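Local coordinates for protein glycoside hydrolase, GH17 family (Formosa sp. Hel1_33_131, PDB 6FCG) that probably hydrolyses internal beta-1,3-glucosidic linkages of the algal polysaccharide laminarin, acting as an endo-laminarinase of glycoside hydrolase family 17, at residues Tyr49-Tyr54 and Ile83-Thr88; Asp204-Ser209 and Val235-Val240; Thr242-Asp247 and Thr279-Gln284; Lys299-Gly304 and Ala343-Phe348. One frame throughout, in Å; residues are numbered along the deposited sequence.

Interaction 1. Residues Tyr49-Tyr54 and Ile83-Thr88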
loop_
_atom_site.group_PDB
_atom_site.type_symbol
_atom_site.label_atom_id
_atom_site.label_comp_id
_atom_site.label_asym_id
_atom_site.label_seq_id
_atom_site.Cartn_x
_atom_site.Cartn_y
_atom_site.Cartn_z
ATOM N N TYR A 49 -33.420 -37.949 5.569
ATOM C CA TYR A 49 -33.884 -36.653 6.114
ATOM C C TYR A 49 -32.778 -35.561 6.085
ATOM O O TYR A 49 -32.232 -35.165 7.146
ATOM C CB TYR A 49 -34.412 -36.843 7.548
ATOM C CG TYR A 49 -35.454 -37.916 7.705
ATOM C CD1 TYR A 49 -35.106 -39.243 7.949
ATOM C CD2 TYR A 49 -36.828 -37.599 7.625
ATOM C CE1 TYR A 49 -36.078 -40.221 8.096
ATOM C CE2 TYR A 49 -37.807 -38.570 7.775
ATOM C CZ TYR A 49 -37.424 -39.872 8.003
ATOM O OH TYR A 49 -38.397 -40.815 8.162
ATOM N N LEU A 50 -32.452 -35.095 4.880
ATOM C CA LEU A 50 -31.419 -34.052 4.697
ATOM C C LEU A 50 -31.824 -32.773 5.406
ATOM O O LEU A 50 -32.996 -32.377 5.358
ATOM C CB LEU A 50 -31.179 -33.720 3.224
ATOM C CG LEU A 50 -30.471 -34.787 2.376
ATOM C CD1 LEU A 50 -30.355 -34.317 0.928
ATOM C CD2 LEU A 50 -29.104 -35.186 2.917
ATOM N N ALA A 51 -30.848 -32.166 6.084
ATOM C CA ALA A 51 -31.053 -30.965 6.884
ATOM C C ALA A 51 -30.523 -29.729 6.175
ATOM O O ALA A 51 -29.661 -29.844 5.293
ATOM C CB ALA A 51 -30.363 -31.120 8.227
ATOM N N ILE A 52 -31.032 -28.570 6.595
ATOM C CA ILE A 52 -30.601 -27.273 6.098
ATOM C C ILE A 52 -30.847 -26.201 7.158
ATOM O O ILE A 52 -31.817 -26.287 7.904
ATOM C CB ILE A 52 -31.344 -26.923 4.780
ATOM C CG1 ILE A 52 -30.636 -25.835 3.983
ATOM C CG2 ILE A 52 -32.779 -26.478 5.010
ATOM C CD1 ILE A 52 -30.473 -26.181 2.517
ATOM N N SER A 53 -30.017 -25.163 7.182
ATOM C CA SER A 53 -30.347 -23.932 7.906
ATOM C C SER A 53 -31.271 -23.052 7.035
ATOM O O SER A 53 -31.024 -22.901 5.810
ATOM C CB SER A 53 -29.081 -23.180 8.310
ATOM O OG SER A 53 -28.391 -23.888 9.321
ATOM N N TYR A 54 -32.320 -22.478 7.632
ATOM C CA TYR A 54 -33.330 -21.738 6.854
ATOM C C TYR A 54 -33.776 -20.405 7.443
ATOM O O TYR A 54 -34.052 -20.268 8.637
ATOM C CB TYR A 54 -34.566 -22.607 6.580
ATOM C CG TYR A 54 -35.698 -21.847 5.913
ATOM C CD1 TYR A 54 -35.690 -21.610 4.560
ATOM C CD2 TYR A 54 -36.741 -21.300 6.657
ATOM C CE1 TYR A 54 -36.702 -20.881 3.944
ATOM C CE2 TYR A 54 -37.755 -20.571 6.058
ATOM C CZ TYR A 54 -37.724 -20.361 4.704
ATOM O OH TYR A 54 -38.750 -19.657 4.127
ATOM N N ILE A 83 -35.104 -31.985 1.192
ATOM C CA ILE A 83 -34.867 -31.450 2.536
ATOM C C ILE A 83 -36.063 -31.878 3.375
ATOM O O ILE A 83 -37.211 -31.675 2.968
ATOM C CB ILE A 83 -34.752 -29.903 2.546
ATOM C CG1 ILE A 83 -33.687 -29.379 1.558
ATOM C CG2 ILE A 83 -34.525 -29.386 3.948
ATOM C CD1 ILE A 83 -32.253 -29.640 1.896
ATOM N N ARG A 84 -35.800 -32.455 4.543
ATOM C CA ARG A 84 -36.861 -32.848 5.480
ATOM C C ARG A 84 -36.766 -32.259 6.865
ATOM O O ARG A 84 -37.676 -32.435 7.677
ATOM C CB ARG A 84 -36.905 -34.380 5.600
ATOM C CG ARG A 84 -37.252 -35.129 4.313
ATOM C CD ARG A 84 -38.689 -34.844 3.871
ATOM N NE ARG A 84 -39.015 -35.499 2.612
ATOM C CZ ARG A 84 -38.910 -34.958 1.403
ATOM N NH1 ARG A 84 -38.482 -33.704 1.220
ATOM N NH2 ARG A 84 -39.244 -35.692 0.350
ATOM N N ILE A 85 -35.665 -31.599 7.189
ATOM C CA ILE A 85 -35.587 -30.915 8.483
ATOM C C ILE A 85 -34.892 -29.580 8.328
ATOM O O ILE A 85 -33.898 -29.459 7.607
ATOM C CB ILE A 85 -34.966 -31.813 9.588
ATOM C CG1 ILE A 85 -34.902 -31.062 10.897
ATOM C CG2 ILE A 85 -33.585 -32.326 9.186
ATOM C CD1 ILE A 85 -34.758 -31.968 12.094
ATOM N N LEU A 86 -35.468 -28.553 8.942
ATOM C CA LEU A 86 -34.837 -27.252 8.920
ATOM C C LEU A 86 -34.562 -26.711 10.308
ATOM O O LEU A 86 -35.070 -27.205 11.301
ATOM C CB LEU A 86 -35.520 -26.265 7.960
ATOM C CG LEU A 86 -37.002 -26.160 7.990
ATOM C CD1 LEU A 86 -37.444 -25.104 8.971
ATOM C CD2 LEU A 86 -37.538 -25.758 6.643
ATOM N N ARG A 87 -33.685 -25.715 10.328
ATOM C CA ARG A 87 -33.184 -25.062 11.512
ATOM C C ARG A 87 -33.500 -23.586 11.510
ATOM O O ARG A 87 -33.427 -22.917 10.484
ATOM C CB ARG A 87 -31.682 -25.158 11.479
ATOM C CG ARG A 87 -31.072 -24.961 12.809
ATOM C CD ARG A 87 -29.578 -24.791 12.733
ATOM N NE ARG A 87 -29.235 -24.074 13.943
ATOM C CZ ARG A 87 -28.139 -23.369 14.139
ATOM N NH1 ARG A 87 -27.170 -23.318 13.218
ATOM N NH2 ARG A 87 -28.023 -22.722 15.298
ATOM N N THR A 88 -33.734 -23.074 12.692
ATOM C CA THR A 88 -34.224 -21.726 12.925
ATOM C C THR A 88 -33.453 -21.099 14.094
ATOM O O THR A 88 -32.802 -21.829 14.876
ATOM C CB THR A 88 -35.748 -21.847 13.163
ATOM O OG1 THR A 88 -36.441 -21.269 12.042
ATOM C CG2 THR A 88 -36.203 -21.229 14.488
#

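Interaction 2. Residues Asp204-Ser209 and Val235-Val240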
loop_
_atom_site.group_PDB
_atom_site.type_symbol
_atom_site.label_atom_id
_atom_site.label_comp_id
_atom_site.label_asym_id
_atom_site.label_seq_id
_atom_site.Cartn_x
_atom_site.Cartn_y
_atom_site.Cartn_z
ATOM N N ASP A 204 -39.268 -37.735 23.830
ATOM C CA ASP A 204 -38.464 -37.883 22.611
ATOM C C ASP A 204 -37.932 -36.583 21.968
ATOM O O ASP A 204 -37.200 -36.641 20.969
ATOM C CB ASP A 204 -39.277 -38.641 21.572
ATOM C CG ASP A 204 -39.548 -40.088 21.970
ATOM O OD1 ASP A 204 -38.600 -40.787 22.388
ATOM O OD2 ASP A 204 -40.710 -40.535 21.818
ATOM N N LEU A 205 -38.310 -35.440 22.540
ATOM C CA LEU A 205 -37.823 -34.134 22.122
ATOM C C LEU A 205 -36.390 -33.983 22.551
ATOM O O LEU A 205 -36.072 -34.181 23.719
ATOM C CB LEU A 205 -38.652 -33.013 22.765
ATOM C CG LEU A 205 -38.286 -31.582 22.411
ATOM C CD1 LEU A 205 -38.723 -31.242 21.006
ATOM C CD2 LEU A 205 -38.905 -30.615 23.384
ATOM N N TRP A 206 -35.517 -33.681 21.609
ATOM C CA TRP A 206 -34.098 -33.608 21.900
ATOM C C TRP A 206 -33.684 -32.173 22.190
ATOM O O TRP A 206 -34.152 -31.247 21.536
ATOM C CB TRP A 206 -33.283 -34.250 20.756
ATOM C CG TRP A 206 -32.996 -35.713 20.975
ATOM C CD1 TRP A 206 -33.627 -36.544 21.847
ATOM C CD2 TRP A 206 -32.019 -36.514 20.299
ATOM N NE1 TRP A 206 -33.107 -37.807 21.763
ATOM C CE2 TRP A 206 -32.133 -37.826 20.809
ATOM C CE3 TRP A 206 -31.076 -36.258 19.309
ATOM C CZ2 TRP A 206 -31.328 -38.866 20.386
ATOM C CZ3 TRP A 206 -30.273 -37.297 18.867
ATOM C CH2 TRP A 206 -30.405 -38.590 19.410
ATOM N N ILE A 207 -32.788 -32.006 23.165
ATOM C CA ILE A 207 -32.298 -30.696 23.557
ATOM C C ILE A 207 -30.827 -30.603 23.245
ATOM O O ILE A 207 -30.076 -31.546 23.463
ATOM C CB ILE A 207 -32.511 -30.452 25.046
ATOM C CG1 ILE A 207 -33.944 -30.817 25.462
ATOM C CG2 ILE A 207 -32.213 -28.993 25.389
ATOM C CD1 ILE A 207 -35.042 -30.016 24.774
ATOM N N THR A 208 -30.405 -29.452 22.732
ATOM C CA THR A 208 -28.988 -29.211 22.399
ATOM C C THR A 208 -28.663 -27.753 22.570
ATOM O O THR A 208 -29.497 -26.970 23.037
ATOM C CB THR A 208 -28.658 -29.658 20.947
ATOM O OG1 THR A 208 -27.248 -29.661 20.719
ATOM C CG2 THR A 208 -29.349 -28.760 19.903
ATOM N N SER A 209 -27.427 -27.403 22.225
ATOM C CA SER A 209 -27.021 -26.023 21.987
ATOM C C SER A 209 -26.238 -26.030 20.699
ATOM O O SER A 209 -25.487 -26.954 20.454
ATOM C CB SER A 209 -26.160 -25.495 23.119
ATOM O OG SER A 209 -25.891 -24.113 22.955
ATOM N N VAL A 235 -27.115 -32.268 27.516
ATOM C CA VAL A 235 -27.727 -32.253 26.162
ATOM C C VAL A 235 -27.978 -33.655 25.621
ATOM O O VAL A 235 -27.331 -34.606 26.045
ATOM C CB VAL A 235 -26.891 -31.463 25.106
ATOM C CG1 VAL A 235 -26.810 -30.004 25.487
ATOM C CG2 VAL A 235 -25.505 -32.046 24.887
ATOM N N ASP A 236 -28.931 -33.790 24.712
ATOM C CA ASP A 236 -29.158 -35.087 24.050
ATOM C C ASP A 236 -28.126 -35.313 22.961
ATOM O O ASP A 236 -27.733 -36.457 22.718
ATOM C CB ASP A 236 -30.572 -35.186 23.505
ATOM C CG ASP A 236 -31.615 -35.228 24.613
ATOM O OD1 ASP A 236 -31.692 -36.251 25.308
ATOM O OD2 ASP A 236 -32.390 -34.240 24.783
ATOM N N TYR A 237 -27.669 -34.231 22.314
ATOM C CA TYR A 237 -26.550 -34.290 21.365
ATOM C C TYR A 237 -25.828 -32.944 21.275
ATOM O O TYR A 237 -26.310 -31.955 21.814
ATOM C CB TYR A 237 -27.057 -34.724 19.983
ATOM C CG TYR A 237 -27.751 -33.640 19.150
ATOM C CD1 TYR A 237 -29.077 -33.324 19.349
ATOM C CD2 TYR A 237 -27.071 -32.968 18.133
ATOM C CE1 TYR A 237 -29.711 -32.363 18.566
ATOM C CE2 TYR A 237 -27.691 -32.014 17.352
ATOM C CZ TYR A 237 -29.007 -31.702 17.574
ATOM O OH TYR A 237 -29.650 -30.753 16.794
ATOM N N LEU A 238 -24.702 -32.918 20.553
ATOM C CA LEU A 238 -23.925 -31.705 20.313
ATOM C C LEU A 238 -24.122 -31.229 18.887
ATOM O O LEU A 238 -23.821 -31.952 17.948
ATOM C CB LEU A 238 -22.428 -31.939 20.556
ATOM C CG LEU A 238 -21.944 -32.026 22.015
ATOM C CD1 LEU A 238 -22.351 -33.347 22.669
ATOM C CD2 LEU A 238 -20.433 -31.886 22.081
ATOM N N SER A 239 -24.591 -29.991 18.735
ATOM C CA SER A 239 -24.731 -29.332 17.436
ATOM C C SER A 239 -23.493 -28.396 17.220
ATOM O O SER A 239 -23.339 -27.373 17.878
ATOM C CB SER A 239 -26.048 -28.563 17.376
ATOM O OG SER A 239 -26.292 -28.054 16.089
ATOM N N VAL A 240 -22.628 -28.781 16.293
ATOM C CA VAL A 240 -21.299 -28.227 16.150
ATOM C C VAL A 240 -21.196 -27.427 14.875
ATOM O O VAL A 240 -21.594 -27.915 13.804
ATOM C CB VAL A 240 -20.262 -29.362 16.109
ATOM C CG1 VAL A 240 -18.889 -28.842 15.740
ATOM C CG2 VAL A 240 -20.222 -30.047 17.457
#

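Interaction 3. Residues Thr242-Asp247 and Thr279-Gln284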
loop_
_atom_site.group_PDB
_atom_site.type_symbol
_atom_site.label_atom_id
_atom_site.label_comp_id
_atom_site.label_asym_id
_atom_site.label_seq_id
_atom_site.Cartn_x
_atom_site.Cartn_y
_atom_site.Cartn_z
ATOM N N THR A 242 -18.575 -25.463 12.094
ATOM C CA THR A 242 -17.217 -25.329 11.573
ATOM C C THR A 242 -17.242 -24.592 10.251
ATOM O O THR A 242 -18.078 -24.892 9.405
ATOM C CB THR A 242 -16.539 -26.699 11.418
ATOM O OG1 THR A 242 -15.287 -26.541 10.757
ATOM C CG2 THR A 242 -17.407 -27.664 10.622
ATOM N N TYR A 243 -16.318 -23.638 10.075
ATOM C CA TYR A 243 -16.334 -22.730 8.921
ATOM C C TYR A 243 -14.984 -22.532 8.244
ATOM O O TYR A 243 -14.342 -21.500 8.398
ATOM C CB TYR A 243 -16.932 -21.376 9.332
ATOM C CG TYR A 243 -18.445 -21.276 9.140
ATOM C CD1 TYR A 243 -18.979 -21.019 7.884
ATOM C CD2 TYR A 243 -19.323 -21.447 10.221
ATOM C CE1 TYR A 243 -20.342 -20.929 7.699
ATOM C CE2 TYR A 243 -20.697 -21.366 10.058
ATOM C CZ TYR A 243 -21.203 -21.109 8.797
ATOM O OH TYR A 243 -22.548 -20.991 8.589
ATOM N N PRO A 244 -14.548 -23.535 7.465
ATOM C CA PRO A 244 -13.333 -23.377 6.663
ATOM C C PRO A 244 -13.333 -22.093 5.813
ATOM O O PRO A 244 -12.286 -21.448 5.728
ATOM C CB PRO A 244 -13.311 -24.639 5.769
ATOM C CG PRO A 244 -14.283 -25.581 6.348
ATOM C CD PRO A 244 -15.016 -24.939 7.483
ATOM N N MET A 245 -14.466 -21.742 5.183
ATOM C CA MET A 245 -14.506 -20.563 4.304
ATOM C C MET A 245 -13.950 -19.344 5.016
ATOM O O MET A 245 -13.106 -18.646 4.503
ATOM C CB MET A 245 -15.913 -20.259 3.815
ATOM C CG MET A 245 -15.942 -19.232 2.687
ATOM S SD MET A 245 -17.197 -17.957 2.878
ATOM C CE MET A 245 -16.681 -17.090 4.343
ATOM N N HIS A 246 -14.423 -19.110 6.231
ATOM C CA HIS A 246 -13.919 -18.003 7.030
ATOM C C HIS A 246 -12.446 -18.141 7.347
ATOM O O HIS A 246 -11.738 -17.153 7.353
ATOM C CB HIS A 246 -14.741 -17.849 8.310
ATOM C CG HIS A 246 -16.097 -17.288 8.056
ATOM N ND1 HIS A 246 -17.258 -18.013 8.218
ATOM C CD2 HIS A 246 -16.473 -16.080 7.592
ATOM C CE1 HIS A 246 -18.295 -17.259 7.899
ATOM N NE2 HIS A 246 -17.843 -16.081 7.516
ATOM N N ASP A 247 -12.004 -19.357 7.641
ATOM C CA ASP A 247 -10.622 -19.580 7.967
ATOM C C ASP A 247 -9.683 -19.445 6.773
ATOM O O ASP A 247 -8.501 -19.181 6.976
ATOM C CB ASP A 247 -10.440 -20.906 8.729
ATOM C CG ASP A 247 -10.930 -20.824 10.180
ATOM O OD1 ASP A 247 -11.130 -19.706 10.696
ATOM O OD2 ASP A 247 -11.084 -21.876 10.837
ATOM N N THR A 279 -11.543 -31.430 4.594
ATOM C CA THR A 279 -10.783 -32.118 5.624
ATOM C C THR A 279 -10.584 -31.300 6.882
ATOM O O THR A 279 -10.560 -31.838 8.006
ATOM C CB THR A 279 -9.424 -32.473 4.964
ATOM O OG1 THR A 279 -9.553 -33.731 4.297
ATOM C CG2 THR A 279 -8.302 -32.487 5.949
ATOM N N TYR A 280 -10.400 -30.002 6.689
ATOM C CA TYR A 280 -10.258 -29.079 7.799
ATOM C C TYR A 280 -11.497 -29.103 8.695
ATOM O O TYR A 280 -11.386 -29.123 9.908
ATOM C CB TYR A 280 -10.038 -27.691 7.221
ATOM C CG TYR A 280 -9.703 -26.623 8.198
ATOM C CD1 TYR A 280 -8.387 -26.446 8.633
ATOM C CD2 TYR A 280 -10.678 -25.760 8.650
ATOM C CE1 TYR A 280 -8.067 -25.442 9.526
ATOM C CE2 TYR A 280 -10.377 -24.747 9.546
ATOM C CZ TYR A 280 -9.073 -24.581 9.982
ATOM O OH TYR A 280 -8.791 -23.571 10.881
ATOM N N ALA A 281 -12.676 -29.068 8.080
ATOM C CA ALA A 281 -13.955 -29.155 8.809
ATOM C C ALA A 281 -14.095 -30.479 9.541
ATOM O O ALA A 281 -14.543 -30.510 10.689
ATOM C CB ALA A 281 -15.152 -28.953 7.863
ATOM N N VAL A 282 -13.696 -31.547 8.876
ATOM C CA VAL A 282 -13.761 -32.852 9.474
ATOM C C VAL A 282 -12.882 -32.877 10.746
ATOM O O VAL A 282 -13.292 -33.409 11.776
ATOM C CB VAL A 282 -13.335 -33.984 8.495
ATOM C CG1 VAL A 282 -13.406 -35.340 9.184
ATOM C CG2 VAL A 282 -14.206 -34.007 7.249
ATOM N N SER A 283 -11.689 -32.298 10.661
ATOM C CA SER A 283 -10.760 -32.239 11.808
ATOM C C SER A 283 -11.330 -31.506 12.995
ATOM O O SER A 283 -11.121 -31.938 14.140
ATOM C CB SER A 283 -9.439 -31.549 11.439
ATOM O OG SER A 283 -8.552 -32.468 10.861
ATOM N N GLN A 284 -12.009 -30.386 12.720
ATOM C CA GLN A 284 -12.639 -29.601 13.782
ATOM C C GLN A 284 -13.780 -30.360 14.451
ATOM O O GLN A 284 -13.896 -30.356 15.678
ATOM C CB GLN A 284 -13.100 -28.233 13.272
ATOM C CG GLN A 284 -11.923 -27.371 12.866
ATOM C CD GLN A 284 -12.255 -25.914 12.666
ATOM O OE1 GLN A 284 -13.384 -25.518 12.307
ATOM N NE2 GLN A 284 -11.259 -25.077 12.924
HETATM O O HOH W 1 -10.890 -22.097 13.460
#

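Interaction 4. Residues Lys299-Gly304 and Ala343-Phe348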
loop_
_atom_site.group_PDB
_atom_site.type_symbol
_atom_site.label_atom_id
_atom_site.label_comp_id
_atom_site.label_asym_id
_atom_site.label_seq_id
_atom_site.Cartn_x
_atom_site.Cartn_y
_atom_site.Cartn_z
ATOM N N LYS A 299 -21.822 -39.147 23.254
ATOM C CA LYS A 299 -22.988 -38.422 22.739
ATOM C C LYS A 299 -22.849 -38.329 21.243
ATOM O O LYS A 299 -21.741 -38.206 20.741
ATOM C CB LYS A 299 -23.059 -37.001 23.290
ATOM C CG LYS A 299 -23.404 -36.943 24.743
ATOM C CD LYS A 299 -24.866 -36.661 24.957
ATOM C CE LYS A 299 -25.297 -37.179 26.320
ATOM N NZ LYS A 299 -25.478 -36.194 27.389
ATOM N N PRO A 300 -23.975 -38.339 20.525
ATOM C CA PRO A 300 -23.877 -38.025 19.109
ATOM C C PRO A 300 -23.425 -36.566 18.859
ATOM O O PRO A 300 -23.708 -35.661 19.649
ATOM C CB PRO A 300 -25.302 -38.254 18.588
ATOM C CG PRO A 300 -26.076 -38.820 19.734
ATOM C CD PRO A 300 -25.369 -38.411 20.974
ATOM N N ILE A 301 -22.732 -36.372 17.742
ATOM C CA ILE A 301 -22.389 -35.065 17.244
ATOM C C ILE A 301 -23.044 -34.925 15.877
ATOM O O ILE A 301 -22.948 -35.835 15.029
ATOM C CB ILE A 301 -20.867 -34.900 17.126
ATOM C CG1 ILE A 301 -20.249 -34.943 18.524
ATOM C CG2 ILE A 301 -20.528 -33.573 16.458
ATOM C CD1 ILE A 301 -18.773 -35.208 18.519
ATOM N N HIS A 302 -23.681 -33.770 15.671
ATOM C CA HIS A 302 -24.200 -33.358 14.350
ATOM C C HIS A 302 -23.696 -31.976 13.965
ATOM O O HIS A 302 -23.355 -31.166 14.818
ATOM C CB HIS A 302 -25.717 -33.442 14.352
ATOM C CG HIS A 302 -26.210 -34.841 14.560
ATOM N ND1 HIS A 302 -26.040 -35.810 13.603
ATOM C CD2 HIS A 302 -26.754 -35.466 15.630
ATOM C CE1 HIS A 302 -26.495 -36.964 14.048
ATOM N NE2 HIS A 302 -26.937 -36.782 15.278
ATOM N N ILE A 303 -23.620 -31.712 12.668
ATOM C CA ILE A 303 -23.182 -30.409 12.188
ATOM C C ILE A 303 -24.377 -29.476 12.121
ATOM O O ILE A 303 -25.238 -29.591 11.260
ATOM C CB ILE A 303 -22.449 -30.495 10.835
ATOM C CG1 ILE A 303 -21.276 -31.498 10.923
ATOM C CG2 ILE A 303 -21.935 -29.120 10.409
ATOM C CD1 ILE A 303 -20.271 -31.239 12.041
ATOM N N GLY A 304 -24.393 -28.526 13.039
ATOM C CA GLY A 304 -25.434 -27.519 13.094
ATOM C C GLY A 304 -25.272 -26.358 12.127
ATOM O O GLY A 304 -26.247 -25.641 11.867
ATOM N N ALA A 343 -20.658 -40.521 7.653
ATOM C CA ALA A 343 -20.441 -40.504 9.102
ATOM C C ALA A 343 -21.743 -40.548 9.931
ATOM O O ALA A 343 -21.703 -40.491 11.150
ATOM C CB ALA A 343 -19.648 -39.265 9.464
ATOM N N ASN A 344 -22.889 -40.684 9.266
ATOM C CA ASN A 344 -24.230 -40.589 9.889
ATOM C C ASN A 344 -24.419 -39.340 10.778
ATOM O O ASN A 344 -24.807 -39.420 11.935
ATOM C CB ASN A 344 -24.599 -41.910 10.614
ATOM C CG ASN A 344 -24.644 -43.144 9.663
ATOM O OD1 ASN A 344 -25.502 -43.335 8.733
ATOM N ND2 ASN A 344 -23.711 -44.028 9.928
ATOM N N MET A 345 -24.111 -38.187 10.195
ATOM C CA MET A 345 -24.398 -36.895 10.793
ATOM C C MET A 345 -25.400 -36.151 9.909
ATOM O O MET A 345 -25.343 -36.219 8.692
ATOM C CB MET A 345 -23.111 -36.059 10.930
ATOM C CG MET A 345 -22.046 -36.652 11.840
ATOM S SD MET A 345 -20.438 -35.810 11.824
ATOM C CE MET A 345 -19.893 -36.450 13.394
ATOM N N SER A 346 -26.349 -35.480 10.534
ATOM C CA SER A 346 -27.054 -34.387 9.921
ATOM C C SER A 346 -26.119 -33.188 9.697
ATOM O O SER A 346 -25.164 -32.944 10.447
ATOM C CB SER A 346 -28.275 -33.999 10.772
ATOM O OG SER A 346 -29.313 -34.969 10.652
ATOM N N CYS A 347 -26.379 -32.464 8.628
ATOM C CA CYS A 347 -25.731 -31.213 8.394
ATOM C C CYS A 347 -26.783 -30.170 8.031
ATOM O O CYS A 347 -27.336 -30.210 6.932
ATOM C CB CYS A 347 -24.704 -31.319 7.264
ATOM S SG CYS A 347 -23.906 -29.716 6.986
ATOM N N PHE A 348 -27.001 -29.211 8.933
ATOM C CA PHE A 348 -27.925 -28.115 8.691
ATOM C C PHE A 348 -27.154 -27.078 7.898
ATOM O O PHE A 348 -26.723 -26.070 8.432
ATOM C CB PHE A 348 -28.450 -27.565 10.010
ATOM C CG PHE A 348 -29.384 -28.517 10.739
ATOM C CD1 PHE A 348 -28.888 -29.569 11.501
ATOM C CD2 PHE A 348 -30.762 -28.365 10.645
ATOM C CE1 PHE A 348 -29.751 -30.434 12.140
ATOM C CE2 PHE A 348 -31.617 -29.216 11.294
ATOM C CZ PHE A 348 -31.117 -30.255 12.052
#

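Interaction 1. Residues Tyr49-Tyr54 and Ile83-Thr88
Five backbone hydrogen bonds carry this pairing of strands 50-53 and 83-87, which run parallel with their axes 24° apart. Leu50 O takes two of them, a straight one from Arg84 N at 2.9 Å and a weak one from Ile85 N at 3.3 Å. Ile52 then uses both of its backbone groups: its N reaches Ile85 O at 3.2 Å, nearly along the C=O axis, while its O receives a weak bond from Arg87 N. Tyr54 N closes the row on Arg87 O at 3.1 Å.

Apolar packing differs on the two faces. On the face of Ile52 and Leu86, Ile52 CG2 meets Ile83 CG2 at 3.6 Å, the two side chains crossing at about a right angle, and Leu86 CB touches Tyr54 CB at 4.0 Å. On the face of Ala51 and Ile85, Ala51 CB sits 3.6 Å from Ile85 CG2.

The polar ends leave the pair. Arg87, with CG anti to the backbone N and extended out to NE, passes alongside Ser53 and carries its guanidinium to Glu305 in a salt bridge and to Asn168. Tyr54 OH bonds Asp74 on helix 68-80. That helix links the two parallel strands and packs on Tyr54 and Leu86, making a beta-alpha-beta crossover, the building unit of the TIM barrel expected for family 17.

Interaction 2. Residues Asp204-Ser209 and Val235-Val240
Asp236, Thr208 and Trp206 lose the most surface here. Asp236 holds Ile207 by both of its backbone polar groups: OD2 accepts Ile207 N at 2.8 Å through its anti lone pair, and the aspartate's own N donates to Ile207 O at 2.8 Å, nearly along the C=O axis. Lys196 forms a salt bridge with the same OD2, and Gln193 also bonds it, so this oxygen is heavily engaged and its negative charge is probably stabilised.

Trp206 lies flat against the aspartate. Asp236 CB stands over the five-membered ring, 3.6 Å from its centroid, and the carboxylate plane is only 10° from that of the indole. Trp206 CE3, on the six-membered ring, lies 3.6 Å from Tyr237 CD1.

Thr208 has OG1 anti to its backbone N (chi1 -169°), from where it donates to Tyr237 O at 2.7 Å, coming in above the carbonyl plane; Ser239 N gives OG1 a weak bond in return. Thr208 CB meanwhile rests over one face of the Tyr237 ring, 4.0 Å from its centroid. Side chains thus do much of the joining where segments 206-209 and 238-240 run at 41° to each other, their strands being neighbours in the parallel sheet of a TIM barrel.

Interaction 3. Residues Thr242-Asp247 and Thr279-Gln284
Beyond strand 238-241 of the TIM-barrel sheet, the chain turns into the short helix 244-250, and this beta-to-alpha connection packs against the long helix 266-294. Tyr243 sits at the N-cap position, its O receiving Asp247 N in the first turn; its hydroxyl points elsewhere, to Glu305.

Thr242 has OG1 anti to its backbone N (chi1 173°), which puts CG2 in the crowded position between N and the carbonyl carbon and 3.8 Å from Ala281 CB. The hydroxyl donates to Gln284 OE1 at 2.7 Å, in the amide plane and on a lone pair. Gln284 can meet it because its chain leaves with CG beside the backbone N (chi1 -66°) and then runs extended. Pro244 CG touches Ala281 CB at 3.8 Å, and its CB lies near the Tyr280 ring.

Tyr280 has CG anti to its backbone N (chi1 -173°), swinging the ring toward the short helix, where it also stacks with Phe254. Its OH donates to Asp247 OD2 at 2.9 Å and bonds Asn251 as well. The carboxylate and ring stand almost perpendicular, with OD2 at the ring edge but approached from above the carboxylate plane. Asp247 and Gln284 do not bond directly; one water spans them, donating to Asp247 OD2 at 2.6 Å and accepting from Gln284 NE2 at 3.1 Å.

Interaction 4. Residues Lys299-Gly304 and Ala343-Phe348
Ser346 has both backbone groups engaged by strand 301-305. Its N donates to His302 ND1 at 3.1 Å, lying 28° out of the imidazole plane; with ND1 accepting, a neutral ring would probably carry its proton on NE2. Its O accepts Ile303 N at 3.0 Å, in the carbonyl plane. The hydroxyl looks away, bonded to Gly45 N.

Ile303 O is satisfied from the next residues along: Phe348 N donates at 2.9 Å, nearly along the C=O axis, and Cys347 CA adds a CA-H...O contact at 3.3 Å. This O also lies at the edge of the Phe348 ring. Ile303 and Cys347 form a single bridge, so 343-348, leaving helix 326-342 through a Schellman motif at Asn344, runs beside strand 301-305 in the place where a TIM barrel has its eighth strand. On the other flank of 301-305, His302 and Gly304 bond the backbone of strand 238-241, whereas Phe348 O takes the Ser53 hydroxyl on the far side of 343-348.

Side-chain packing surrounds these bonds. Met345, extended beyond CG, lays CG 3.4 Å from Ile301 O and brings CE to 4.2 Å from Ile301 CB, while Ile303 CG2 touches Cys347 SG at 4.0 Å.

How the interactions relate
From the N terminus, the four contacts come in series, none nested in or crossing another. Interaction 1 closes the loop through helix 68-80 and joins the first two sheet strands. Interaction 2 closes the excursion from strand 206-212 to strand 238-241. That second strand runs straight on into interaction 3, where the following short helix is held against helix 266-294. The long helix leads to strand 301-305, whose loop through helix 326-342 is closed by interaction 4. There the ring comes together: Val240 N bonds His302 O, tying interactions 2 and 4, while 343-348 lies between the outermost strands, 50-53 and 301-305, and so brings interaction 4 against interaction 1.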